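Rhusiopathiae surface protein B (Erysipelothrix rhusiopathiae, PDB 3V10) is a cell-wall-anchored surface protein whose collagen-binding region, the part in this crystal, probably attaches the bacterium to collagen by a hug-like mechanism. Local coordinates at residues Ile9-Asp14 / Asn31-Asp36; Thr114-Ser119 / Phe309-Ile314; Phe51-Pro56 / Thr137-Gly142. All blocks are in the same frame, centred on the assembly; numbering follows the deposited sequence.

Interaction 1 of 3, residues Ile9-Asp14 / Asn31-Asp36; sequences IFTQFD and NLAFSD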
loop_
_atom_site.group_PDB
_atom_site.type_symbol
_atom_site.label_atom_id
_atom_site.label_comp_id
_atom_site.label_asym_id
_atom_site.label_seq_id
_atom_site.Cartn_x
_atom_site.Cartn_y
_atom_site.Cartn_z
ATOM N N ILE A 9 23.939 -11.904 -13.516
ATOM C CA ILE A 9 22.831 -12.259 -14.406
ATOM C C ILE A 9 21.718 -11.220 -14.408
ATOM O O ILE A 9 20.726 -11.367 -15.128
ATOM C CB ILE A 9 22.197 -13.629 -14.024
ATOM C CG1 ILE A 9 21.732 -13.612 -12.566
ATOM C CG2 ILE A 9 23.198 -14.747 -14.243
ATOM C CD1 ILE A 9 20.761 -14.719 -12.225
ATOM N N PHE A 10 21.891 -10.163 -13.622
ATOM C CA PHE A 10 20.887 -9.115 -13.517
ATOM C C PHE A 10 21.135 -7.965 -14.482
ATOM O O PHE A 10 22.087 -7.192 -14.335
ATOM C CB PHE A 10 20.826 -8.650 -12.066
ATOM C CG PHE A 10 20.658 -9.792 -11.102
ATOM C CD1 PHE A 10 21.762 -10.370 -10.483
ATOM C CD2 PHE A 10 19.403 -10.358 -10.891
ATOM C CE1 PHE A 10 21.619 -11.497 -9.673
ATOM C CE2 PHE A 10 19.252 -11.482 -10.086
ATOM C CZ PHE A 10 20.359 -12.053 -9.476
ATOM N N THR A 11 20.241 -7.870 -15.465
ATOM C CA THR A 11 20.312 -6.878 -16.534
ATOM C C THR A 11 19.619 -5.539 -16.288
ATOM O O THR A 11 19.826 -4.590 -17.047
ATOM C CB THR A 11 19.733 -7.461 -17.835
ATOM O OG1 THR A 11 18.345 -7.756 -17.642
ATOM C CG2 THR A 11 20.464 -8.742 -18.219
ATOM N N GLN A 12 18.793 -5.452 -15.250
ATOM C CA GLN A 12 18.092 -4.209 -14.960
ATOM C C GLN A 12 17.762 -4.092 -13.481
ATOM O O GLN A 12 17.484 -5.092 -12.820
ATOM C CB GLN A 12 16.795 -4.117 -15.779
ATOM C CG GLN A 12 17.011 -3.977 -17.284
ATOM C CD GLN A 12 15.716 -3.961 -18.074
ATOM O OE1 GLN A 12 14.628 -4.116 -17.514
ATOM N NE2 GLN A 12 15.825 -3.776 -19.387
ATOM N N PHE A 13 17.792 -2.868 -12.967
ATOM C CA PHE A 13 17.482 -2.629 -11.562
ATOM C C PHE A 13 17.076 -1.181 -11.337
ATOM O O PHE A 13 17.811 -0.260 -11.699
ATOM C CB PHE A 13 18.689 -2.973 -10.687
ATOM C CG PHE A 13 18.492 -2.651 -9.235
ATOM C CD1 PHE A 13 17.338 -3.056 -8.572
ATOM C CD2 PHE A 13 19.452 -1.929 -8.531
ATOM C CE1 PHE A 13 17.140 -2.744 -7.228
ATOM C CE2 PHE A 13 19.260 -1.610 -7.182
ATOM C CZ PHE A 13 18.100 -2.020 -6.535
ATOM N N ASP A 14 15.909 -0.978 -10.734
ATOM C CA ASP A 14 15.429 0.372 -10.481
ATOM C C ASP A 14 14.494 0.446 -9.278
ATOM O O ASP A 14 13.753 -0.494 -8.995
ATOM C CB ASP A 14 14.724 0.903 -11.729
ATOM C CG ASP A 14 14.520 2.401 -11.687
ATOM O OD1 ASP A 14 15.457 3.118 -11.274
ATOM O OD2 ASP A 14 13.429 2.861 -12.077
ATOM N N ASN A 31 12.243 -2.892 -9.209
ATOM C CA ASN A 31 12.116 -3.572 -10.488
ATOM C C ASN A 31 13.441 -4.257 -10.780
ATOM O O ASN A 31 14.502 -3.640 -10.687
ATOM C CB ASN A 31 11.794 -2.578 -11.600
ATOM C CG ASN A 31 11.852 -3.212 -12.969
ATOM O OD1 ASN A 31 10.967 -3.978 -13.352
ATOM N ND2 ASN A 31 12.910 -2.910 -13.712
ATOM N N LEU A 32 13.375 -5.533 -11.137
ATOM C CA LEU A 32 14.573 -6.308 -11.415
ATOM C C LEU A 32 14.391 -7.198 -12.639
ATOM O O LEU A 32 13.338 -7.803 -12.837
ATOM C CB LEU A 32 14.910 -7.163 -10.184
ATOM C CG LEU A 32 16.153 -8.047 -10.190
ATOM C CD1 LEU A 32 17.407 -7.181 -10.140
ATOM C CD2 LEU A 32 16.103 -8.986 -8.988
ATOM N N ALA A 33 15.426 -7.271 -13.467
ATOM C CA ALA A 33 15.390 -8.099 -14.659
ATOM C C ALA A 33 16.622 -8.989 -14.656
ATOM O O ALA A 33 17.683 -8.582 -14.188
ATOM C CB ALA A 33 15.376 -7.223 -15.911
ATOM N N PHE A 34 16.478 -10.204 -15.165
ATOM C CA PHE A 34 17.603 -11.125 -15.237
ATOM C C PHE A 34 17.508 -12.023 -16.463
ATOM O O PHE A 34 16.486 -12.050 -17.156
ATOM C CB PHE A 34 17.697 -11.960 -13.948
ATOM C CG PHE A 34 16.513 -12.848 -13.702
ATOM C CD1 PHE A 34 16.499 -14.156 -14.173
ATOM C CD2 PHE A 34 15.409 -12.376 -12.995
ATOM C CE1 PHE A 34 15.405 -14.981 -13.945
ATOM C CE2 PHE A 34 14.309 -13.193 -12.763
ATOM C CZ PHE A 34 14.309 -14.500 -13.239
ATOM N N SER A 35 18.588 -12.736 -16.753
ATOM C CA SER A 35 18.601 -13.635 -17.894
ATOM C C SER A 35 19.673 -14.687 -17.679
ATOM O O SER A 35 20.387 -14.660 -16.675
ATOM C CB SER A 35 18.882 -12.863 -19.184
ATOM O OG SER A 35 20.166 -12.266 -19.140
ATOM N N ASP A 36 19.781 -15.614 -18.623
ATOM C CA ASP A 36 20.766 -16.679 -18.534
ATOM C C ASP A 36 22.149 -16.291 -19.056
ATOM O O ASP A 36 22.942 -17.160 -19.415
ATOM C CB ASP A 36 20.268 -17.924 -19.273
ATOM C CG ASP A 36 19.756 -17.611 -20.665
ATOM O OD1 ASP A 36 20.159 -16.579 -21.238
ATOM O OD2 ASP A 36 18.956 -18.410 -21.187
#
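Two consecutive residues, Thr11 and Gln12, stand opposite the single residue Ala33, forming a classic beta bulge that puts an extra residue into strand 10-16. The carbonyl of Ala33 is shared by the two bulge amides: Thr11 N approaches Ala33 O to 2.9 Å but at a bent angle, and Gln12 N reaches it over a longer path, so both bonds are weak. From Gln12 to Asp14 the pairing is regular, with Asn31 N giving a nearly straight bond of 2.8 Å to Asp14 O. Ala33 N also bonds to Gln12 O, although the donor stands well above that carbonyl plane.

The methyl of Ala33 is the meeting point on the bulge face. Gln12 CB lies 3.4 Å from Ala33 CB, and the extended glutamine chain continues past the methyl until OE1 also touches it. Thr11 OG1, placed between its own backbone N and carbonyl carbon (chi1 63°), comes to 3.5 Å from the same Ala33 CB, while Thr11 CG2 rests against Ser35 OG.

Phe10, Phe13, Leu32 and Phe34 point to the opposite face. Phe10 CD2 touches both Leu32 CD1 and Phe34 CB, each at 3.8 Å. Leu32 CG is anti to its backbone N (chi1 -178°), and chi2 (70°) then sets CD1 where it also meets Gln12 O at 3.4 Å. Ile9 CG1 lies 3.6 Å above the Phe10 ring plane, toward its rim.

Strand 28-35 is bonded on its far flank to strand 112-123, through Leu32 with Ile115 and Phe34 with Gly113, so strand 10-16 is added alongside it in the sheet of the Ig-like domain. Beneath, Phe51 from strand 50-54 meets Phe10 and Phe34 edge-to-face, and Phe99 of strand 96-101 does the same to Phe34.

Interaction 2 of 3, residues Thr114-Ser119 / Phe309-Ile314; sequences TINLKS and FDDATI
Asn116 and Asp311 meet side chain to side chain above a hydrogen-bonded antiparallel pair. Asp311 CG sits between its backbone N and carbonyl carbon (chi1 65°), which brings the carboxylate over to Asn116; ND2 of Asn116 gives a short, bent bond of 2.6 Å to the syn lone pair of Asp311 OD1. The amide and carboxylate planes are turned 48° apart, and Asn116 CB lies 3.2 Å from the same Asp311 OD1. Below them Asn116 N bonds almost straight to Asp311 O.

Strand 311-315 follows the second domain in sequence yet inserts between two strands of the first, antiparallel to 112-123 and parallel to 71-77. This is beta-strand complementation, consistent with the C-terminal latch of the Collagen Hug model in related adhesins.

Where the backbone pairing ends, Asp310 takes over with its side chain: OD1 accepts from Lys118 N at 2.7 Å, nearly straight, while a water donates to both Asp310 OD2 and Lys118 O. Lys118 CG, anti to the carbonyl carbon (chi1 -57°), lies 3.2 Å from Phe309 O; later bends at chi2 and chi4 return NZ to that oxygen, which it bonds at 3.1 Å, and NZ also bonds Asn307 O. On the other face Ile115 CG1 packs on Ala312 CB at 4.1 Å.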
loop_
_atom_site.group_PDB
_atom_site.type_symbol
_atom_site.label_atom_id
_atom_site.label_comp_id
_atom_site.label_asym_id
_atom_site.label_seq_id
_atom_site.Cartn_x
_atom_site.Cartn_y
_atom_site.Cartn_z
ATOM N N THR A 114 11.527 -10.952 -15.226
ATOM C CA THR A 114 11.408 -9.676 -14.551
ATOM C C THR A 114 10.668 -9.866 -13.233
ATOM O O THR A 114 9.790 -10.720 -13.115
ATOM C CB THR A 114 10.616 -8.681 -15.425
ATOM O OG1 THR A 114 11.050 -8.788 -16.790
ATOM C CG2 THR A 114 10.846 -7.254 -14.950
ATOM N N ILE A 115 11.039 -9.074 -12.239
ATOM C CA ILE A 115 10.391 -9.139 -10.941
ATOM C C ILE A 115 10.080 -7.723 -10.508
ATOM O O ILE A 115 10.956 -6.860 -10.517
ATOM C CB ILE A 115 11.299 -9.774 -9.870
ATOM C CG1 ILE A 115 11.589 -11.233 -10.223
ATOM C CG2 ILE A 115 10.632 -9.659 -8.496
ATOM C CD1 ILE A 115 12.523 -11.919 -9.246
ATOM N N ASN A 116 8.825 -7.477 -10.154
ATOM C CA ASN A 116 8.408 -6.164 -9.689
ATOM C C ASN A 116 7.973 -6.368 -8.246
ATOM O O ASN A 116 6.852 -6.793 -7.971
ATOM C CB ASN A 116 7.268 -5.638 -10.557
ATOM C CG ASN A 116 7.723 -5.327 -11.971
ATOM O OD1 ASN A 116 8.275 -4.257 -12.235
ATOM N ND2 ASN A 116 7.518 -6.271 -12.883
ATOM N N LEU A 117 8.895 -6.084 -7.333
ATOM C CA LEU A 117 8.674 -6.270 -5.904
ATOM C C LEU A 117 8.112 -5.037 -5.214
ATOM O O LEU A 117 8.569 -3.924 -5.442
ATOM C CB LEU A 117 9.999 -6.669 -5.242
ATOM C CG LEU A 117 10.077 -6.797 -3.719
ATOM C CD1 LEU A 117 9.223 -7.958 -3.236
ATOM C CD2 LEU A 117 11.532 -7.021 -3.321
ATOM N N LYS A 118 7.113 -5.251 -4.364
ATOM C CA LYS A 118 6.494 -4.164 -3.621
ATOM C C LYS A 118 6.924 -4.282 -2.171
ATOM O O LYS A 118 6.954 -5.384 -1.622
ATOM C CB LYS A 118 4.969 -4.258 -3.728
ATOM C CG LYS A 118 4.466 -4.257 -5.162
ATOM C CD LYS A 118 4.996 -3.042 -5.910
ATOM C CE LYS A 118 4.583 -3.049 -7.372
ATOM N NZ LYS A 118 3.114 -2.860 -7.529
ATOM N N SER A 119 7.257 -3.158 -1.546
ATOM C CA SER A 119 7.684 -3.187 -0.154
ATOM C C SER A 119 7.044 -2.084 0.674
ATOM O O SER A 119 6.545 -1.094 0.140
ATOM C CB SER A 119 9.211 -3.068 -0.061
ATOM O OG SER A 119 9.646 -1.774 -0.441
ATOM N N PHE A 309 0.514 -4.959 -5.548
ATOM C CA PHE A 309 0.741 -6.362 -5.903
ATOM C C PHE A 309 2.125 -6.647 -6.479
ATOM O O PHE A 309 2.647 -5.881 -7.288
ATOM C CB PHE A 309 -0.309 -6.830 -6.918
ATOM C CG PHE A 309 -1.691 -6.997 -6.341
ATOM C CD1 PHE A 309 -1.988 -8.073 -5.508
ATOM C CD2 PHE A 309 -2.701 -6.095 -6.652
ATOM C CE1 PHE A 309 -3.279 -8.252 -4.994
ATOM C CE2 PHE A 309 -3.995 -6.261 -6.145
ATOM C CZ PHE A 309 -4.284 -7.343 -5.315
ATOM N N ASP A 310 2.712 -7.761 -6.057
ATOM C CA ASP A 310 4.007 -8.172 -6.580
ATOM C C ASP A 310 3.695 -8.899 -7.873
ATOM O O ASP A 310 2.619 -9.472 -8.023
ATOM C CB ASP A 310 4.698 -9.140 -5.615
ATOM C CG ASP A 310 4.983 -8.513 -4.273
ATOM O OD1 ASP A 310 5.855 -7.625 -4.223
ATOM O OD2 ASP A 310 4.332 -8.893 -3.271
ATOM N N ASP A 311 4.616 -8.861 -8.823
ATOM C CA ASP A 311 4.397 -9.571 -10.072
ATOM C C ASP A 311 5.738 -10.010 -10.620
ATOM O O ASP A 311 6.776 -9.451 -10.269
ATOM C CB ASP A 311 3.638 -8.694 -11.080
ATOM C CG ASP A 311 4.427 -7.486 -11.527
ATOM O OD1 ASP A 311 5.466 -7.667 -12.198
ATOM O OD2 ASP A 311 4.004 -6.354 -11.215
ATOM N N ALA A 312 5.716 -11.038 -11.456
ATOM C CA ALA A 312 6.941 -11.562 -12.044
ATOM C C ALA A 312 6.586 -12.399 -13.257
ATOM O O ALA A 312 5.495 -12.964 -13.331
ATOM C CB ALA A 312 7.693 -12.412 -11.021
ATOM N N THR A 313 7.512 -12.473 -14.206
ATOM C CA THR A 313 7.296 -13.237 -15.424
ATOM C C THR A 313 8.625 -13.750 -15.952
ATOM O O THR A 313 9.671 -13.163 -15.681
ATOM C CB THR A 313 6.641 -12.372 -16.511
ATOM O OG1 THR A 313 6.691 -13.058 -17.766
ATOM C CG2 THR A 313 7.356 -11.044 -16.630
ATOM N N ILE A 314 8.579 -14.851 -16.696
ATOM C CA ILE A 314 9.781 -15.445 -17.264
ATOM C C ILE A 314 9.522 -15.767 -18.716
ATOM O O ILE A 314 8.382 -16.067 -19.080
ATOM C CB ILE A 314 10.162 -16.733 -16.539
ATOM C CG1 ILE A 314 10.653 -16.421 -15.117
ATOM C CG2 ILE A 314 11.228 -17.501 -17.352
ATOM C CD1 ILE A 314 11.217 -17.637 -14.403
HETATM O O HOH W 1 5.622 -7.743 -1.234
#

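Interaction 3 of 3, residues Phe51-Pro56 / Thr137-Gly142; sequences FDLTLP and TNLGLG
Leu53 and Leu141 both carry CG anti to the carbonyl carbon (chi1 -55° and -52°), and from these positions their side chains cross, with Leu53 CD2 3.8 Å from Leu141 CD1. Leu141 CD2 turns back to the strand and rests against Asp52 O. In the neighbouring pair, Leu55 and Leu139 run alongside each other in the same direction, CD2 against CD2 at 3.8 Å.

Asn138 to Leu141 form a type I' beta turn, in which Leu139 and Gly140 have positive phi; the angles of Gly140 suit glycine, since a CB there would press on the preceding carbonyl. An ST turn from Thr137 OG1 to Leu139 N and an Asx turn from Asn138 OD1 to Gly140 N brace this loop, which docks on strand 50-54 of the Ig-like domain.

The docking bond is Thr54 N to Leu139 O, 2.8 Å, with the donor well above the carbonyl plane. A water also donates to Leu139 O, at a long 3.3 Å, and to Asp52 O while accepting from Thr54 OG1. Further on, another water donates to Thr54 O and lies 2.7 Å from Thr137 OG1. Pro56 CB packs on Thr137 CB at 3.8 Å, the two side chains crossing at about a right angle.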
loop_
_atom_site.group_PDB
_atom_site.type_symbol
_atom_site.label_atom_id
_atom_site.label_comp_id
_atom_site.label_asym_id
_atom_site.label_seq_id
_atom_site.Cartn_x
_atom_site.Cartn_y
_atom_site.Cartn_z
ATOM N N PHE A 51 18.174 -17.309 -6.172
ATOM C CA PHE A 51 18.848 -16.073 -5.824
ATOM C C PHE A 51 17.992 -15.403 -4.767
ATOM O O PHE A 51 16.778 -15.618 -4.703
ATOM C CB PHE A 51 19.113 -15.133 -7.021
ATOM C CG PHE A 51 17.890 -14.708 -7.786
ATOM C CD1 PHE A 51 17.554 -15.339 -8.973
ATOM C CD2 PHE A 51 17.140 -13.610 -7.375
ATOM C CE1 PHE A 51 16.485 -14.878 -9.751
ATOM C CE2 PHE A 51 16.078 -13.144 -8.140
ATOM C CZ PHE A 51 15.749 -13.775 -9.330
ATOM N N ASP A 52 18.641 -14.624 -3.920
ATOM C CA ASP A 52 17.961 -13.955 -2.831
ATOM C C ASP A 52 18.040 -12.450 -2.883
ATOM O O ASP A 52 19.086 -11.876 -3.191
ATOM C CB ASP A 52 18.537 -14.447 -1.504
ATOM C CG ASP A 52 18.273 -15.915 -1.274
ATOM O OD1 ASP A 52 17.086 -16.285 -1.148
ATOM O OD2 ASP A 52 19.243 -16.701 -1.225
ATOM N N LEU A 53 16.922 -11.814 -2.554
ATOM C CA LEU A 53 16.845 -10.362 -2.525
ATOM C C LEU A 53 16.763 -9.953 -1.057
ATOM O O LEU A 53 16.094 -10.611 -0.261
ATOM C CB LEU A 53 15.596 -9.886 -3.277
ATOM C CG LEU A 53 15.481 -10.382 -4.722
ATOM C CD1 LEU A 53 14.188 -9.873 -5.351
ATOM C CD2 LEU A 53 16.680 -9.906 -5.519
ATOM N N THR A 54 17.456 -8.878 -0.699
ATOM C CA THR A 54 17.448 -8.400 0.676
ATOM C C THR A 54 17.108 -6.921 0.734
ATOM O O THR A 54 17.917 -6.079 0.361
ATOM C CB THR A 54 18.815 -8.606 1.348
ATOM O OG1 THR A 54 19.202 -9.980 1.232
ATOM C CG2 THR A 54 18.746 -8.229 2.822
ATOM N N LEU A 55 15.905 -6.614 1.203
ATOM C CA LEU A 55 15.469 -5.234 1.326
ATOM C C LEU A 55 16.340 -4.562 2.387
ATOM O O LEU A 55 16.716 -5.179 3.382
ATOM C CB LEU A 55 13.985 -5.190 1.700
ATOM C CG LEU A 55 13.051 -5.648 0.573
ATOM C CD1 LEU A 55 11.669 -5.958 1.123
ATOM C CD2 LEU A 55 12.983 -4.574 -0.520
ATOM N N PRO A 56 16.668 -3.278 2.188
ATOM C CA PRO A 56 17.509 -2.524 3.122
ATOM C C PRO A 56 16.857 -2.175 4.451
ATOM O O PRO A 56 15.638 -2.226 4.597
ATOM C CB PRO A 56 17.868 -1.278 2.318
ATOM C CG PRO A 56 16.578 -1.022 1.579
ATOM C CD PRO A 56 16.153 -2.406 1.116
ATOM N N THR A 137 20.787 0.798 -1.644
ATOM C CA THR A 137 20.715 -0.648 -1.772
ATOM C C THR A 137 20.820 -1.197 -3.196
ATOM O O THR A 137 20.522 -0.512 -4.177
ATOM C CB THR A 137 19.371 -1.146 -1.161
ATOM O OG1 THR A 137 19.353 -2.576 -1.093
ATOM C CG2 THR A 137 18.199 -0.682 -2.027
ATOM N N ASN A 138 21.267 -2.444 -3.285
ATOM C CA ASN A 138 21.352 -3.165 -4.546
ATOM C C ASN A 138 20.643 -4.490 -4.267
ATOM O O ASN A 138 20.876 -5.493 -4.939
ATOM C CB ASN A 138 22.811 -3.409 -4.977
ATOM C CG ASN A 138 23.648 -4.072 -3.900
ATOM O OD1 ASN A 138 23.126 -4.638 -2.942
ATOM N ND2 ASN A 138 24.970 -4.010 -4.062
ATOM N N LEU A 139 19.757 -4.464 -3.269
ATOM C CA LEU A 139 18.993 -5.641 -2.841
ATOM C C LEU A 139 19.883 -6.832 -2.504
ATOM O O LEU A 139 19.431 -7.978 -2.516
ATOM C CB LEU A 139 17.978 -6.052 -3.909
ATOM C CG LEU A 139 16.778 -5.120 -4.093
ATOM C CD1 LEU A 139 15.845 -5.682 -5.152
ATOM C CD2 LEU A 139 16.047 -4.964 -2.760
ATOM N N GLY A 140 21.148 -6.558 -2.203
ATOM C CA GLY A 140 22.069 -7.627 -1.865
ATOM C C GLY A 140 22.719 -8.293 -3.064
ATOM O O GLY A 140 23.554 -9.181 -2.908
ATOM N N LEU A 141 22.345 -7.869 -4.266
ATOM C CA LEU A 141 22.915 -8.439 -5.484
ATOM C C LEU A 141 24.235 -7.716 -5.765
ATOM O O LEU A 141 24.260 -6.616 -6.324
ATOM C CB LEU A 141 21.923 -8.272 -6.638
ATOM C CG LEU A 141 20.512 -8.796 -6.318
ATOM C CD1 LEU A 141 19.546 -8.440 -7.443
ATOM C CD2 LEU A 141 20.553 -10.302 -6.107
ATOM N N GLY A 142 25.328 -8.353 -5.353
ATOM C CA GLY A 142 26.658 -7.781 -5.491
ATOM C C GLY A 142 27.139 -7.267 -6.836
ATOM O O GLY A 142 28.050 -6.437 -6.885
HETATM O O HOH W 2 20.500 -10.823 -1.254
HETATM O O HOH W 3 19.739 -4.251 1.008
#

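Overall arrangement
All three contacts lie in the fold of the first, Ig-like domain, their centres about 12 to 14 Å apart; the returning C-terminal strand completes interaction 2. Ile115 N lies 2.7 Å from Leu32 O, a probable hydrogen bond, so 9-14, 31-36, 114-119 and 309-314 run side by side. Interaction 3 packs against both pairs: Leu53 CD2 is 3.6 Å from Leu32 CD2, Phe13 CE2 touches Thr137 O at 3.4 Å, and Phe51 CZ meets Ile115 CD1 at 3.7 Å. In the Collagen Hug model, collagen is held between the two domains and secured by a latch, the role 309-314 probably plays; interactions 1 and 3 are packing within the domain that receives it.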